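Local coordinates for uncharacterized protein (Archaeoglobus fulgidus, PDB 3LOT) that probably cleaves 3-keto-5-aminohexanoate or a related beta-keto acid with the help of a bound zinc ion, as a TIM-barrel enzyme of the BKACE family, at residues 19-31 with 261-274. Numbering follows the deposited sequence.
Sequences HTPSMSPYLPVTP and LEDSLYIERGKLAK. With ZN (zinc ion), chain P.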
ATOM      1  N   HIS D  19     -14.088 -27.510  -9.788  1.00 13.59           N
ATOM      2  CA  HIS D  19     -15.465 -27.652 -10.248  1.00 14.15           C
ATOM      3  C   HIS D  19     -15.804 -29.118 -10.543  1.00 13.10           C
ATOM      4  O   HIS D  19     -14.958 -29.913 -10.897  1.00 12.18           O
ATOM      5  CB  HIS D  19     -15.747 -26.735 -11.458  1.00 13.96           C
ATOM      6  CG  HIS D  19     -15.525 -25.282 -11.184  1.00 15.76           C
ATOM      7  ND1 HIS D  19     -14.726 -24.477 -11.986  1.00 17.24           N
ATOM      8  CD2 HIS D  19     -15.952 -24.500 -10.167  1.00 14.64           C
ATOM      9  CE1 HIS D  19     -14.698 -23.258 -11.479  1.00 17.91           C
ATOM     10  NE2 HIS D  19     -15.431 -23.245 -10.376  1.00 15.83           N
ATOM     11  N   THR D  20     -17.048 -29.484 -10.324  1.00 13.54           N
ATOM     12  CA  THR D  20     -17.459 -30.861 -10.567  1.00 13.68           C
ATOM     13  C   THR D  20     -18.530 -30.878 -11.675  1.00 13.51           C
ATOM     14  O   THR D  20     -19.171 -29.859 -11.889  1.00 14.30           O
ATOM     15  CB  THR D  20     -17.935 -31.545  -9.303  1.00 13.01           C
ATOM     16  OG1 THR D  20     -19.185 -30.984  -8.851  1.00 13.20           O
ATOM     17  CG2 THR D  20     -16.861 -31.457  -8.176  1.00 13.07           C
ATOM     18  N   PRO D  21     -18.730 -32.012 -12.365  1.00 13.91           N
ATOM     19  CA  PRO D  21     -19.642 -32.091 -13.522  1.00 14.35           C
ATOM     20  C   PRO D  21     -21.025 -31.554 -13.324  1.00 14.79           C
ATOM     21  O   PRO D  21     -21.578 -30.879 -14.209  1.00 14.84           O
ATOM     22  CB  PRO D  21     -19.746 -33.586 -13.762  1.00 14.94           C
ATOM     23  CG  PRO D  21     -18.391 -34.064 -13.378  1.00 15.39           C
ATOM     24  CD  PRO D  21     -18.061 -33.308 -12.155  1.00 14.80           C
ATOM     25  N   SER D  22     -21.588 -31.869 -12.171  1.00 14.48           N
ATOM     26  CA  SER D  22     -22.954 -31.479 -11.885  1.00 14.67           C
ATOM     27  C   SER D  22     -23.088 -29.967 -11.742  1.00 14.51           C
ATOM     28  O   SER D  22     -24.208 -29.455 -11.779  1.00 14.56           O
ATOM     29  CB  SER D  22     -23.466 -32.198 -10.626  1.00 15.13           C
ATOM     30  OG  SER D  22     -23.439 -33.626 -10.810  1.00 17.03           O
HETATM   31  N   MSE D  23     -21.994 -29.228 -11.594  1.00 14.59           N
HETATM   32  CA  MSE D  23     -22.116 -27.775 -11.439  1.00 14.74           C
HETATM   33  C   MSE D  23     -22.382 -27.094 -12.767  1.00 15.38           C
HETATM   34  O   MSE D  23     -22.997 -26.026 -12.794  1.00 16.89           O
HETATM   35  CB  MSE D  23     -20.900 -27.141 -10.768  1.00 14.23           C
HETATM   36  CG  MSE D  23     -20.592 -27.690  -9.365  1.00 14.01           C
HETATM   37 SE   MSE D  23     -18.944 -26.986  -8.669  0.75  8.75          SE
HETATM   38  CE  MSE D  23     -18.840 -28.122  -7.102  1.00  9.21           C
ATOM     39  N   SER D  24     -21.926 -27.681 -13.866  1.00 14.94           N
ATOM     40  CA  SER D  24     -22.183 -27.106 -15.171  1.00 14.26           C
ATOM     41  C   SER D  24     -22.045 -28.134 -16.264  1.00 14.05           C
ATOM     42  O   SER D  24     -21.054 -28.867 -16.341  1.00 11.72           O
ATOM     43  CB  SER D  24     -21.252 -25.947 -15.470  1.00 15.13           C
ATOM     44  OG  SER D  24     -21.411 -25.495 -16.819  1.00 16.06           O
ATOM     45  N   PRO D  25     -23.030 -28.161 -17.162  1.00 13.69           N
ATOM     46  CA  PRO D  25     -22.896 -29.130 -18.237  1.00 14.15           C
ATOM     47  C   PRO D  25     -21.814 -28.741 -19.225  1.00 13.22           C
ATOM     48  O   PRO D  25     -21.525 -29.530 -20.071  1.00 13.44           O
ATOM     49  CB  PRO D  25     -24.256 -29.113 -18.920  1.00 14.13           C
ATOM     50  CG  PRO D  25     -24.807 -27.815 -18.572  1.00 14.78           C
ATOM     51  CD  PRO D  25     -24.301 -27.436 -17.231  1.00 13.36           C
ATOM     52  N   TYR D  26     -21.230 -27.553 -19.116  1.00 12.93           N
ATOM     53  CA  TYR D  26     -20.146 -27.158 -20.029  1.00 13.20           C
ATOM     54  C   TYR D  26     -18.736 -27.430 -19.489  1.00 12.72           C
ATOM     55  O   TYR D  26     -17.732 -27.247 -20.209  1.00 12.36           O
ATOM     56  CB  TYR D  26     -20.318 -25.692 -20.388  1.00 13.10           C
ATOM     57  CG  TYR D  26     -21.753 -25.400 -20.757  1.00 14.18           C
ATOM     58  CD1 TYR D  26     -22.327 -25.958 -21.898  1.00 14.07           C
ATOM     59  CD2 TYR D  26     -22.554 -24.602 -19.934  1.00 13.88           C
ATOM     60  CE1 TYR D  26     -23.665 -25.668 -22.239  1.00 14.95           C
ATOM     61  CE2 TYR D  26     -23.866 -24.342 -20.250  1.00 13.37           C
ATOM     62  CZ  TYR D  26     -24.427 -24.867 -21.384  1.00 13.21           C
ATOM     63  OH  TYR D  26     -25.755 -24.556 -21.652  1.00 11.58           O
ATOM     64  N   LEU D  27     -18.641 -27.890 -18.253  1.00 12.75           N
ATOM     65  CA  LEU D  27     -17.343 -28.282 -17.720  1.00 13.41           C
ATOM     66  C   LEU D  27     -16.829 -29.475 -18.540  1.00 14.19           C
ATOM     67  O   LEU D  27     -17.499 -30.529 -18.614  1.00 12.43           O
ATOM     68  CB  LEU D  27     -17.438 -28.650 -16.238  1.00 12.70           C
ATOM     69  CG  LEU D  27     -16.086 -29.038 -15.599  1.00 13.49           C
ATOM     70  CD1 LEU D  27     -15.181 -27.788 -15.502  1.00 11.30           C
ATOM     71  CD2 LEU D  27     -16.308 -29.649 -14.205  1.00 11.81           C
ATOM     72  N   PRO D  28     -15.628 -29.334 -19.153  1.00 15.27           N
ATOM     73  CA  PRO D  28     -15.122 -30.479 -19.933  1.00 16.07           C
ATOM     74  C   PRO D  28     -14.764 -31.629 -19.027  1.00 16.41           C
ATOM     75  O   PRO D  28     -13.917 -31.479 -18.154  1.00 17.04           O
ATOM     76  CB  PRO D  28     -13.838 -29.954 -20.594  1.00 15.52           C
ATOM     77  CG  PRO D  28     -13.893 -28.474 -20.468  1.00 16.20           C
ATOM     78  CD  PRO D  28     -14.759 -28.151 -19.279  1.00 15.98           C
ATOM     79  N   VAL D  29     -15.364 -32.780 -19.250  1.00 17.11           N
ATOM     80  CA  VAL D  29     -15.033 -33.936 -18.452  1.00 18.18           C
ATOM     81  C   VAL D  29     -14.151 -34.988 -19.116  1.00 18.28           C
ATOM     82  O   VAL D  29     -13.099 -35.400 -18.535  1.00 21.91           O
ATOM     83  CB  VAL D  29     -16.235 -34.606 -18.045  1.00 18.40           C
ATOM     84  CG1 VAL D  29     -15.849 -36.099 -17.777  1.00 18.89           C
ATOM     85  CG2 VAL D  29     -16.832 -33.794 -16.855  1.00 20.42           C
ATOM     86  N   THR D  30     -14.506 -35.429 -20.296  1.00 15.31           N
ATOM     87  CA  THR D  30     -13.760 -36.538 -20.905  1.00 13.76           C
ATOM     88  C   THR D  30     -12.466 -36.055 -21.528  1.00 12.85           C
ATOM     89  O   THR D  30     -12.304 -34.852 -21.806  1.00 13.35           O
ATOM     90  CB  THR D  30     -14.577 -37.162 -22.005  1.00 13.77           C
ATOM     91  OG1 THR D  30     -14.692 -36.206 -23.065  1.00 10.44           O
ATOM     92  CG2 THR D  30     -15.956 -37.566 -21.489  1.00 14.49           C
ATOM     93  N   PRO D  31     -11.526 -36.966 -21.782  1.00 12.27           N
ATOM     94  CA  PRO D  31     -10.298 -36.479 -22.398  1.00 12.20           C
ATOM     95  C   PRO D  31     -10.517 -35.810 -23.740  1.00 12.30           C
ATOM     96  O   PRO D  31      -9.865 -34.796 -24.038  1.00 11.76           O
ATOM     97  CB  PRO D  31      -9.476 -37.745 -22.577  1.00 12.95           C
ATOM     98  CG  PRO D  31      -9.856 -38.586 -21.366  1.00 11.84           C
ATOM     99  CD  PRO D  31     -11.365 -38.341 -21.270  1.00 13.13           C
ATOM    100  N   LEU D 261     -12.591 -22.310 -17.651  1.00 12.08           N
ATOM    101  CA  LEU D 261     -13.629 -22.992 -16.860  1.00 12.41           C
ATOM    102  C   LEU D 261     -13.057 -23.654 -15.642  1.00 12.51           C
ATOM    103  O   LEU D 261     -13.771 -23.921 -14.705  1.00 12.47           O
ATOM    104  CB  LEU D 261     -14.408 -24.019 -17.696  1.00 12.61           C
ATOM    105  CG  LEU D 261     -15.179 -23.500 -18.918  1.00 14.70           C
ATOM    106  CD1 LEU D 261     -16.105 -24.585 -19.491  1.00 16.75           C
ATOM    107  CD2 LEU D 261     -15.972 -22.335 -18.566  1.00 12.76           C
ATOM    108  N   GLU D 262     -11.748 -23.905 -15.623  1.00 12.81           N
ATOM    109  CA  GLU D 262     -11.133 -24.312 -14.378  1.00 12.90           C
ATOM    110  C   GLU D 262     -11.352 -23.340 -13.194  1.00 14.04           C
ATOM    111  O   GLU D 262     -11.518 -23.803 -12.047  1.00 13.09           O
ATOM    112  CB  GLU D 262      -9.647 -24.591 -14.589  1.00 14.17           C
ATOM    113  CG  GLU D 262      -8.826 -24.595 -13.305  1.00 14.21           C
ATOM    114  CD  GLU D 262      -7.450 -25.226 -13.524  1.00 16.86           C
ATOM    115  OE1 GLU D 262      -7.091 -25.658 -14.654  1.00 14.26           O
ATOM    116  OE2 GLU D 262      -6.769 -25.282 -12.517  1.00 17.28           O
ATOM    117  N   ASP D 263     -11.298 -22.024 -13.465  1.00 14.84           N
ATOM    118  CA  ASP D 263     -11.295 -20.974 -12.441  1.00 14.74           C
ATOM    119  C   ASP D 263     -12.670 -20.326 -12.239  1.00 14.42           C
ATOM    120  O   ASP D 263     -12.977 -19.833 -11.141  1.00 15.17           O
ATOM    121  CB  ASP D 263     -10.283 -19.868 -12.839  1.00 15.44           C
ATOM    122  CG  ASP D 263      -8.880 -20.417 -13.121  1.00 17.08           C
ATOM    123  OD1 ASP D 263      -8.463 -21.325 -12.392  1.00 21.42           O
ATOM    124  OD2 ASP D 263      -8.190 -19.936 -14.053  1.00 18.86           O
ATOM    125  N   SER D 264     -13.491 -20.305 -13.283  1.00 14.23           N
ATOM    126  CA  SER D 264     -14.869 -19.794 -13.162  1.00 13.70           C
ATOM    127  C   SER D 264     -15.793 -20.474 -14.160  1.00 14.08           C
ATOM    128  O   SER D 264     -15.439 -20.637 -15.342  1.00 13.31           O
ATOM    129  CB  SER D 264     -14.904 -18.298 -13.438  1.00 13.64           C
ATOM    130  OG  SER D 264     -16.231 -17.777 -13.505  1.00 13.26           O
ATOM    131  N   LEU D 265     -16.995 -20.820 -13.708  1.00 13.81           N
ATOM    132  CA  LEU D 265     -17.965 -21.447 -14.597  1.00 13.97           C
ATOM    133  C   LEU D 265     -18.811 -20.407 -15.336  1.00 15.07           C
ATOM    134  O   LEU D 265     -19.644 -20.781 -16.151  1.00 15.71           O
ATOM    135  CB  LEU D 265     -18.873 -22.388 -13.804  1.00 12.99           C
ATOM    136  CG  LEU D 265     -18.195 -23.592 -13.138  1.00 14.10           C
ATOM    137  CD1 LEU D 265     -19.186 -24.388 -12.263  1.00 11.08           C
ATOM    138  CD2 LEU D 265     -17.531 -24.502 -14.166  1.00 14.06           C
ATOM    139  N   TYR D 266     -18.587 -19.121 -15.072  1.00 16.63           N
ATOM    140  CA  TYR D 266     -19.501 -18.060 -15.525  1.00 18.25           C
ATOM    141  C   TYR D 266     -18.881 -17.172 -16.592  1.00 18.25           C
ATOM    142  O   TYR D 266     -17.650 -17.018 -16.664  1.00 17.00           O
ATOM    143  CB  TYR D 266     -19.988 -17.245 -14.312  1.00 19.24           C
ATOM    144  CG  TYR D 266     -20.840 -18.088 -13.395  1.00 22.27           C
ATOM    145  CD1 TYR D 266     -22.205 -18.189 -13.591  1.00 27.13           C
ATOM    146  CD2 TYR D 266     -20.275 -18.836 -12.374  1.00 28.47           C
ATOM    147  CE1 TYR D 266     -22.986 -18.992 -12.796  1.00 29.58           C
ATOM    148  CE2 TYR D 266     -21.071 -19.632 -11.544  1.00 28.75           C
ATOM    149  CZ  TYR D 266     -22.408 -19.707 -11.770  1.00 31.38           C
ATOM    150  OH  TYR D 266     -23.208 -20.501 -10.956  1.00 39.23           O
ATOM    151  N   ILE D 267     -19.738 -16.648 -17.455  1.00 19.52           N
ATOM    152  CA  ILE D 267     -19.324 -15.631 -18.432  1.00 21.24           C
ATOM    153  C   ILE D 267     -19.761 -14.229 -17.940  1.00 23.30           C
ATOM    154  O   ILE D 267     -19.021 -13.247 -18.126  1.00 24.91           O
ATOM    155  CB  ILE D 267     -19.854 -15.925 -19.858  1.00 20.20           C
ATOM    156  CG1 ILE D 267     -19.174 -14.982 -20.863  1.00 19.43           C
ATOM    157  CG2 ILE D 267     -21.385 -15.825 -19.879  1.00 20.20           C
ATOM    158  CD1 ILE D 267     -17.588 -15.186 -20.996  1.00 17.57           C
ATOM    159  N   GLU D 268     -20.934 -14.172 -17.309  1.00 25.42           N
ATOM    160  CA  GLU D 268     -21.447 -13.002 -16.575  1.00 27.53           C
ATOM    161  C   GLU D 268     -22.138 -13.428 -15.280  1.00 28.04           C
ATOM    162  O   GLU D 268     -22.402 -14.626 -15.059  1.00 28.36           O
ATOM    163  CB  GLU D 268     -22.540 -12.272 -17.367  1.00 28.21           C
ATOM    164  CG  GLU D 268     -22.240 -11.976 -18.818  1.00 32.87           C
ATOM    165  CD  GLU D 268     -23.504 -11.798 -19.656  1.00 40.05           C
ATOM    166  OE1 GLU D 268     -24.545 -11.284 -19.121  1.00 43.15           O
ATOM    167  OE2 GLU D 268     -23.453 -12.185 -20.859  1.00 45.61           O
ATOM    168  N   ARG D 269     -22.506 -12.430 -14.471  1.00 28.61           N
ATOM    169  CA  ARG D 269     -23.224 -12.649 -13.224  1.00 28.27           C
ATOM    170  C   ARG D 269     -24.388 -13.547 -13.538  1.00 28.91           C
ATOM    171  O   ARG D 269     -25.267 -13.191 -14.351  1.00 29.17           O
ATOM    172  CB  ARG D 269     -23.739 -11.330 -12.621  1.00 29.17           C
ATOM    173  N   GLY D 270     -24.369 -14.732 -12.921  1.00 28.33           N
ATOM    174  CA  GLY D 270     -25.460 -15.682 -13.019  1.00 27.46           C
ATOM    175  C   GLY D 270     -25.599 -16.351 -14.363  1.00 27.08           C
ATOM    176  O   GLY D 270     -26.628 -16.956 -14.632  1.00 27.32           O
ATOM    177  N   LYS D 271     -24.587 -16.261 -15.228  1.00 26.46           N
ATOM    178  CA  LYS D 271     -24.719 -16.877 -16.554  1.00 25.67           C
ATOM    179  C   LYS D 271     -23.564 -17.821 -16.853  1.00 23.97           C
ATOM    180  O   LYS D 271     -22.437 -17.377 -16.979  1.00 23.23           O
ATOM    181  CB  LYS D 271     -24.815 -15.812 -17.650  1.00 25.84           C
ATOM    182  CG  LYS D 271     -25.285 -16.383 -18.971  1.00 28.41           C
ATOM    183  CD  LYS D 271     -25.059 -15.411 -20.139  1.00 30.79           C
ATOM    184  CE  LYS D 271     -25.667 -15.944 -21.402  1.00 33.02           C
ATOM    185  NZ  LYS D 271     -24.939 -15.414 -22.589  1.00 37.25           N
ATOM    186  N   LEU D 272     -23.862 -19.116 -16.997  1.00 22.06           N
ATOM    187  CA  LEU D 272     -22.803 -20.083 -17.194  1.00 20.15           C
ATOM    188  C   LEU D 272     -22.151 -19.808 -18.533  1.00 18.69           C
ATOM    189  O   LEU D 272     -22.827 -19.506 -19.514  1.00 16.72           O
ATOM    190  CB  LEU D 272     -23.324 -21.517 -17.137  1.00 20.10           C
ATOM    191  CG  LEU D 272     -23.881 -21.930 -15.769  1.00 19.41           C
ATOM    192  CD1 LEU D 272     -24.507 -23.330 -15.900  1.00 17.20           C
ATOM    193  CD2 LEU D 272     -22.810 -21.868 -14.675  1.00 16.73           C
ATOM    194  N   ALA D 273     -20.823 -19.840 -18.526  1.00 17.22           N
ATOM    195  CA  ALA D 273     -20.033 -19.882 -19.755  1.00 16.67           C
ATOM    196  C   ALA D 273     -20.308 -21.177 -20.524  1.00 15.94           C
ATOM    197  O   ALA D 273     -20.230 -22.253 -19.944  1.00 15.34           O
ATOM    198  CB  ALA D 273     -18.530 -19.789 -19.411  1.00 16.56           C
ATOM    199  N   LYS D 274     -20.591 -21.067 -21.832  1.00 15.21           N
ATOM    200  CA  LYS D 274     -20.868 -22.225 -22.656  1.00 15.48           C
ATOM    201  C   LYS D 274     -19.613 -22.938 -23.098  1.00 14.55           C
ATOM    202  O   LYS D 274     -19.685 -24.065 -23.558  1.00 13.44           O
ATOM    203  CB  LYS D 274     -21.696 -21.835 -23.890  1.00 16.98           C
ATOM    204  CG  LYS D 274     -23.211 -21.663 -23.575  1.00 21.34           C
ATOM    205  CD  LYS D 274     -23.991 -21.295 -24.874  1.00 26.97           C
ATOM    206  CE  LYS D 274     -25.495 -21.447 -24.767  1.00 26.41           C
ATOM    207  NZ  LYS D 274     -25.996 -21.138 -23.428  1.00 30.31           N
TER
HETATM  208 ZN    ZN P 501      -4.772 -26.040 -12.378  1.00 43.26          ZN
HETATM  209  O   HOH W   1     -11.868 -26.591 -11.701  1.00  9.98           O
HETATM  210  O   HOH W   2     -19.788 -23.372 -17.464  1.00 11.91           O
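His19 lies with one ring face against the side chain of Leu265 and gives its ND1 proton to the backbone of Leu261. Leu265 CG sits almost squarely over the imidazole, 3.6 Å from the ring centroid, in a CH-pi contact. The bond from His19 ND1 to Leu261 O is 2.9 Å long but bent, 136° at the hydrogen, with the oxygen tilted 17° out of the ring plane. With CG beside the backbone N (chi1 -59°), the ring reaches across to this carbonyl, while the backbone N of His19 is linked through a water to Glu262 O.

Leu265 CD1 passes beyond the ring to CB of Met23, a selenomethionine in this crystal, 3.6 Å away. Leu261 CD1 meets Pro28 CD and the carbonyl O of Tyr26. Farther out, the Tyr26 ring is sandwiched: Lys274 CA lies over one face and Pro25 CG over the opposite one, both toward the rim. Between these clusters a second water accepts from Ser24 OG at 2.7 Å and donates to Leu265 O and Ala273 O; the same Ser24 OG takes the backbone N-H of Tyr26, closing an ST turn.

With an alanine here in place of His19, Leu261 O would probably lose its imidazole donor and Leu265 the ring that lies over it, leaving the two loops freer to shift. They follow strands 7-13 and 256-259, parallel neighbours in the TIM barrel. The CB of Glu262 is directed away from the interface, and its extended chain carries OE2 to the zinc ion, at 2.1 Å, which His50 and His52 also bind. Ring and water thus appear to hold the peptide carbonyls on either side of Glu262, a second shell consistent with positioning the metal-binding carboxylate.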